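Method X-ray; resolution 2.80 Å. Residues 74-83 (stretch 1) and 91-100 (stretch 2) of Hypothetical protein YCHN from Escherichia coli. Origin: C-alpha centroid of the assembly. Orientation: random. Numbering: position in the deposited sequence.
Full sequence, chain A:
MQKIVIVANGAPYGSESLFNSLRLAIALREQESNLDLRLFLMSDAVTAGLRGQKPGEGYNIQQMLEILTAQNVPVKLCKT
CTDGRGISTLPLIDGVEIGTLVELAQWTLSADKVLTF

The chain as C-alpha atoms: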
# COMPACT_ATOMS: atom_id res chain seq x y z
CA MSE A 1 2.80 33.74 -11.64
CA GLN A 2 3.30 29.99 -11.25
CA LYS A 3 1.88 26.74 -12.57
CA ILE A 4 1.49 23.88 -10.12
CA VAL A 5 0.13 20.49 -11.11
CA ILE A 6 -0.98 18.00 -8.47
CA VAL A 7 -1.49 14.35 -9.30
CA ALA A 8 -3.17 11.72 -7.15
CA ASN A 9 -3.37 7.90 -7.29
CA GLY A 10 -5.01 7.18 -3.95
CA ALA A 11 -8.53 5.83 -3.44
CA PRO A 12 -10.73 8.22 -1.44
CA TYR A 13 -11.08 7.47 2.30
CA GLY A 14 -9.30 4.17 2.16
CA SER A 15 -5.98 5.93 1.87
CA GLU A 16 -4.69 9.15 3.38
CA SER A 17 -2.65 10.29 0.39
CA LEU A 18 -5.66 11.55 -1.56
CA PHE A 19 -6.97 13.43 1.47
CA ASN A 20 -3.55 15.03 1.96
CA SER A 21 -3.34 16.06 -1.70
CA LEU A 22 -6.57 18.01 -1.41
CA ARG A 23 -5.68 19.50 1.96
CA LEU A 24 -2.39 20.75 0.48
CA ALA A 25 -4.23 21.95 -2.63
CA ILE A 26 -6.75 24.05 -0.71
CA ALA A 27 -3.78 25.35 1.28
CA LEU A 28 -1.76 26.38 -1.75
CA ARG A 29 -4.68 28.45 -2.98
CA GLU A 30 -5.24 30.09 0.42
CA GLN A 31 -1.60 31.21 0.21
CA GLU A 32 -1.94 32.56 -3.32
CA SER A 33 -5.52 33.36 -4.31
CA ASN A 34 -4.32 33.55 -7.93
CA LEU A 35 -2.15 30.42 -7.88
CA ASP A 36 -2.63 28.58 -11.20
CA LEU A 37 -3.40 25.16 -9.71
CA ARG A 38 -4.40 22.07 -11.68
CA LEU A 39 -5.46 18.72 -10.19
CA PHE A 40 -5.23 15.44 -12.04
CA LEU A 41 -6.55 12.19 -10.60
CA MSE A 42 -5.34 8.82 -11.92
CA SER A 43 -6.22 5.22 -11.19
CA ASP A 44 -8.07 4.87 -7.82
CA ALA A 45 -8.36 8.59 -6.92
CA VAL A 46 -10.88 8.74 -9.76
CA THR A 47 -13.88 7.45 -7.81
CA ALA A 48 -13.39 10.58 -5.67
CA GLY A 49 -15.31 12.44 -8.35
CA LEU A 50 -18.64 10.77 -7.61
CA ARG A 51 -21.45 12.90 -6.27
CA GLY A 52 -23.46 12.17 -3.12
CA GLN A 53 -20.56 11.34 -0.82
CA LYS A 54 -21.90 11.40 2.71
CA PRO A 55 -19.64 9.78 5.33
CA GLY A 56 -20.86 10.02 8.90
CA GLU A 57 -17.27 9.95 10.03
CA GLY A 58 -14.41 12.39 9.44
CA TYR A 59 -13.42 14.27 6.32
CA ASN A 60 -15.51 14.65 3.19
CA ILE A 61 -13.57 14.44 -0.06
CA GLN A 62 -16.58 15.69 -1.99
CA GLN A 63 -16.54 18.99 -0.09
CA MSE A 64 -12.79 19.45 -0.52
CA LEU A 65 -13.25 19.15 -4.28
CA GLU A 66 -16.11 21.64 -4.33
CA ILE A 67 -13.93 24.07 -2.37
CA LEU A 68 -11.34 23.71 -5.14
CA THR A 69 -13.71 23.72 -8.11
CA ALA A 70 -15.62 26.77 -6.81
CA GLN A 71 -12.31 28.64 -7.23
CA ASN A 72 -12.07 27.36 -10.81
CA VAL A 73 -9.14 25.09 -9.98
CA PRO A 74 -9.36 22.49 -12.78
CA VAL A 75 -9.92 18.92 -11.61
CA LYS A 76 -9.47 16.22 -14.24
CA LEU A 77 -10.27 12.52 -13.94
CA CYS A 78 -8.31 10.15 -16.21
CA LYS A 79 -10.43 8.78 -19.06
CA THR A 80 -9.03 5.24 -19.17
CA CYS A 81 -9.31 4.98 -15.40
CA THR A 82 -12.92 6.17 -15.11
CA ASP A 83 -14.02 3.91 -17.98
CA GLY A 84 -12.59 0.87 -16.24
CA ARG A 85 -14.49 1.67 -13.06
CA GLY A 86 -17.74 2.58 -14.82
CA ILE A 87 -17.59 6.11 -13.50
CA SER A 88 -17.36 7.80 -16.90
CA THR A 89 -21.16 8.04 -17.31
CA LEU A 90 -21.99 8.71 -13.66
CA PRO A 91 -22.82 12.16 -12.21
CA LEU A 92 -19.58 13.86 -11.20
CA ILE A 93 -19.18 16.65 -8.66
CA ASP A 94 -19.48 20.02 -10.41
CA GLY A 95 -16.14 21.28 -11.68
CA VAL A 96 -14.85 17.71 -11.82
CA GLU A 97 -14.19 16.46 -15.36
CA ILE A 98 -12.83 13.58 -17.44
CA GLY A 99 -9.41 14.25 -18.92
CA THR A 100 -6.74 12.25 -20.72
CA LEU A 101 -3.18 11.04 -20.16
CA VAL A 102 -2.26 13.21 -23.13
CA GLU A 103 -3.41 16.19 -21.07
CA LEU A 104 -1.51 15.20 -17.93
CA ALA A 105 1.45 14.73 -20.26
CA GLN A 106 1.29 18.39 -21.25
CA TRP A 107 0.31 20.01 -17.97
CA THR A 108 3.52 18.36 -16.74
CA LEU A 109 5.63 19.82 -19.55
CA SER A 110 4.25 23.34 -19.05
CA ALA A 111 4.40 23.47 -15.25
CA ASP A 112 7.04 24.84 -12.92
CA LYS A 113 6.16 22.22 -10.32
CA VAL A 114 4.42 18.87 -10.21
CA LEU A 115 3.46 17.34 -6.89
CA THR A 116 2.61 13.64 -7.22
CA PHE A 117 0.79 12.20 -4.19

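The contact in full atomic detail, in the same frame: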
# COMPACT_ATOMS: atom_id res chain seq x y z
N PRO A 74 -8.98 23.64 -11.95
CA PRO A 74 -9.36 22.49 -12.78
C PRO A 74 -9.07 21.14 -12.11
O PRO A 74 -7.99 20.93 -11.55
CB PRO A 74 -8.55 22.68 -14.06
CG PRO A 74 -8.20 24.15 -14.06
CD PRO A 74 -7.92 24.42 -12.61
N VAL A 75 -10.04 20.25 -12.19
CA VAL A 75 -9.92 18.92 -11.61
C VAL A 75 -10.26 17.91 -12.70
O VAL A 75 -11.42 17.78 -13.09
CB VAL A 75 -10.90 18.75 -10.42
CG1 VAL A 75 -11.00 17.29 -10.00
CG2 VAL A 75 -10.45 19.62 -9.25
N LYS A 76 -9.25 17.20 -13.18
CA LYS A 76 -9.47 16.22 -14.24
C LYS A 76 -9.35 14.76 -13.81
O LYS A 76 -8.42 14.40 -13.07
CB LYS A 76 -8.50 16.49 -15.40
CG LYS A 76 -8.83 17.74 -16.21
CD LYS A 76 -10.15 17.56 -16.95
CE LYS A 76 -10.45 18.71 -17.89
NZ LYS A 76 -11.68 18.44 -18.72
N LEU A 77 -10.28 13.94 -14.25
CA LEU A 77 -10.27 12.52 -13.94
C LEU A 77 -9.79 11.80 -15.21
O LEU A 77 -10.28 12.09 -16.30
CB LEU A 77 -11.67 12.02 -13.57
CG LEU A 77 -12.49 12.76 -12.51
CD1 LEU A 77 -13.78 12.01 -12.28
CD2 LEU A 77 -11.72 12.87 -11.22
N CYS A 78 -8.85 10.87 -15.06
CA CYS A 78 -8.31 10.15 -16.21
C CYS A 78 -9.34 9.28 -16.91
O CYS A 78 -9.98 8.41 -16.29
CB CYS A 78 -7.12 9.29 -15.78
SG CYS A 78 -6.15 8.67 -17.17
N LYS A 79 -9.48 9.50 -18.21
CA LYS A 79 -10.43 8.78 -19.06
C LYS A 79 -10.35 7.25 -18.97
O LYS A 79 -11.34 6.58 -18.67
CB LYS A 79 -10.20 9.22 -20.50
CG LYS A 79 -11.13 8.61 -21.50
CD LYS A 79 -12.54 9.09 -21.29
CE LYS A 79 -13.33 8.89 -22.57
NZ LYS A 79 -12.52 9.46 -23.68
N THR A 80 -9.16 6.69 -19.22
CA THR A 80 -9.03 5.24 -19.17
C THR A 80 -9.38 4.69 -17.80
O THR A 80 -9.97 3.62 -17.69
CB THR A 80 -7.59 4.79 -19.54
OG1 THR A 80 -6.63 5.59 -18.86
CG2 THR A 80 -7.39 4.91 -21.04
N CYS A 81 -9.03 5.42 -16.75
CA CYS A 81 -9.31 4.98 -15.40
C CYS A 81 -10.81 4.96 -15.10
O CYS A 81 -11.33 3.96 -14.63
CB CYS A 81 -8.59 5.89 -14.38
SG CYS A 81 -6.78 5.79 -14.44
N THR A 82 -11.49 6.08 -15.37
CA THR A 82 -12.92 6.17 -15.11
C THR A 82 -13.72 5.15 -15.91
O THR A 82 -14.70 4.60 -15.40
CB THR A 82 -13.46 7.57 -15.46
OG1 THR A 82 -13.36 7.80 -16.87
CG2 THR A 82 -12.68 8.64 -14.74
N ASP A 83 -13.31 4.89 -17.16
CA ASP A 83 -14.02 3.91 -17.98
C ASP A 83 -13.95 2.53 -17.34
O ASP A 83 -14.94 1.80 -17.29
CB ASP A 83 -13.42 3.83 -19.39
CG ASP A 83 -13.52 5.14 -20.14
OD1 ASP A 83 -14.63 5.71 -20.22
OD2 ASP A 83 -12.49 5.59 -20.68
N PRO A 91 -22.78 10.72 -12.52
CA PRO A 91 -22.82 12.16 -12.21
C PRO A 91 -21.59 12.53 -11.39
O PRO A 91 -21.38 12.00 -10.30
CB PRO A 91 -24.11 12.30 -11.41
CG PRO A 91 -24.96 11.14 -11.89
CD PRO A 91 -23.94 10.03 -11.92
N LEU A 92 -20.77 13.43 -11.91
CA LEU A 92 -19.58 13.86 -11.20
C LEU A 92 -19.86 15.15 -10.48
O LEU A 92 -20.77 15.88 -10.83
CB LEU A 92 -18.40 14.09 -12.16
CG LEU A 92 -17.70 12.95 -12.91
CD1 LEU A 92 -17.41 11.81 -11.94
CD2 LEU A 92 -18.58 12.46 -14.03
N ILE A 93 -19.07 15.42 -9.44
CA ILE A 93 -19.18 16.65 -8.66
C ILE A 93 -18.97 17.75 -9.70
O ILE A 93 -18.27 17.55 -10.69
CB ILE A 93 -18.07 16.71 -7.60
CG1 ILE A 93 -18.14 15.46 -6.71
CG2 ILE A 93 -18.21 17.97 -6.77
CD1 ILE A 93 -17.05 15.38 -5.66
N ASP A 94 -19.58 18.91 -9.47
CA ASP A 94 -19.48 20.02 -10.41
C ASP A 94 -18.22 20.14 -11.26
O ASP A 94 -18.06 19.42 -12.25
CB ASP A 94 -19.74 21.34 -9.69
CG ASP A 94 -21.20 21.51 -9.33
OD1 ASP A 94 -22.07 21.22 -10.18
OD2 ASP A 94 -21.49 21.95 -8.19
N GLY A 95 -17.34 21.07 -10.90
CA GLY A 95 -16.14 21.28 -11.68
C GLY A 95 -15.33 20.06 -12.10
O GLY A 95 -14.47 20.16 -12.97
N VAL A 96 -15.58 18.91 -11.49
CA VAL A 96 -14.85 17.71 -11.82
C VAL A 96 -15.10 17.26 -13.25
O VAL A 96 -16.24 17.26 -13.70
CB VAL A 96 -15.23 16.57 -10.85
CG1 VAL A 96 -14.68 15.23 -11.35
CG2 VAL A 96 -14.69 16.89 -9.46
N GLU A 97 -14.05 16.90 -13.98
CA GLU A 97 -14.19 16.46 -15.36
C GLU A 97 -13.26 15.32 -15.77
O GLU A 97 -12.29 15.01 -15.10
CB GLU A 97 -14.01 17.63 -16.31
CG GLU A 97 -15.19 18.57 -16.30
CD GLU A 97 -14.95 19.80 -17.14
OE1 GLU A 97 -14.62 19.63 -18.33
OE2 GLU A 97 -15.11 20.93 -16.62
N ILE A 98 -13.59 14.70 -16.91
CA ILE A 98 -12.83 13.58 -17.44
C ILE A 98 -11.76 13.99 -18.43
O ILE A 98 -12.07 14.41 -19.54
CB ILE A 98 -13.79 12.58 -18.11
CG1 ILE A 98 -14.73 11.99 -17.04
CG2 ILE A 98 -13.02 11.49 -18.80
CD1 ILE A 98 -15.77 11.05 -17.57
N GLY A 99 -10.50 13.87 -18.04
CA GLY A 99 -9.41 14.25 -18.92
C GLY A 99 -8.64 13.07 -19.47
O GLY A 99 -9.04 11.91 -19.30
N THR A 100 -7.52 13.34 -20.13
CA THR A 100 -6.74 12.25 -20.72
C THR A 100 -5.25 12.31 -20.40
O THR A 100 -4.70 13.39 -20.15
CB THR A 100 -6.89 12.24 -22.25
OG1 THR A 100 -6.42 13.49 -22.79
CG2 THR A 100 -8.34 12.03 -22.63

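Two neighbouring parallel strands, residues 75-78 and the segment ending at Gly-99, are joined by a ladder of four backbone hydrogen bonds. Glu-97 N donates to Val-75 O (2.9 Å), and Glu-97 O accepts from Leu-77 N at a very short 2.4 Å. Leu-77 O in turn accepts from Gly-99 N, again very short at 2.5 Å, and Gly-99 O accepts from Lys-79 N (2.7 Å). The bonds thus run through alternate residues, as parallel pairing requires: Glu-97 and Leu-77 each bond through both N and O to two different partners. The last rung reaches past the strand into the first turn of the helix that follows Cys-78, its N-cap residue, where Thr-82 N bonds to Cys-78 O (2.9 Å). Two CA-H...O contacts, Lys-76 CA to Glu-97 O and Ile-98 CA to Leu-77 O, both 3.2 Å, accompany the short bonds.

On the face carrying Lys-76 and Glu-97, the paired side chains form a salt bridge, Lys-76 NZ to Glu-97 OE1 (3.2 Å). The lysine chain reaches across the neighbouring strand, its CD 3.9 Å from Gly-99 N. Gly-99 offers no side chain here; a CB in the ideal position would lie only 3.1 Å from Lys-76 CB, so the bare backbone leaves room for the lysine.

The other face is apolar. Leu-77 (chi1 m, chi2 t) places CD1 3.5 Å from Val-96 CG1 and 3.7 Å from Leu-92 CD1, linking its strand to the loop that leads into the second strand. Val-75 CG1 meets Val-96 CG2 at 3.8 Å. Farther along, Ile-98 packs against the helix start: its CG2 lies 3.5 Å from Lys-79 CD, an aliphatic part of that side chain, and its CD1 lies 4.1 Å from Thr-82 OG1. Together the two stretches bury 586 Å², both sides summed.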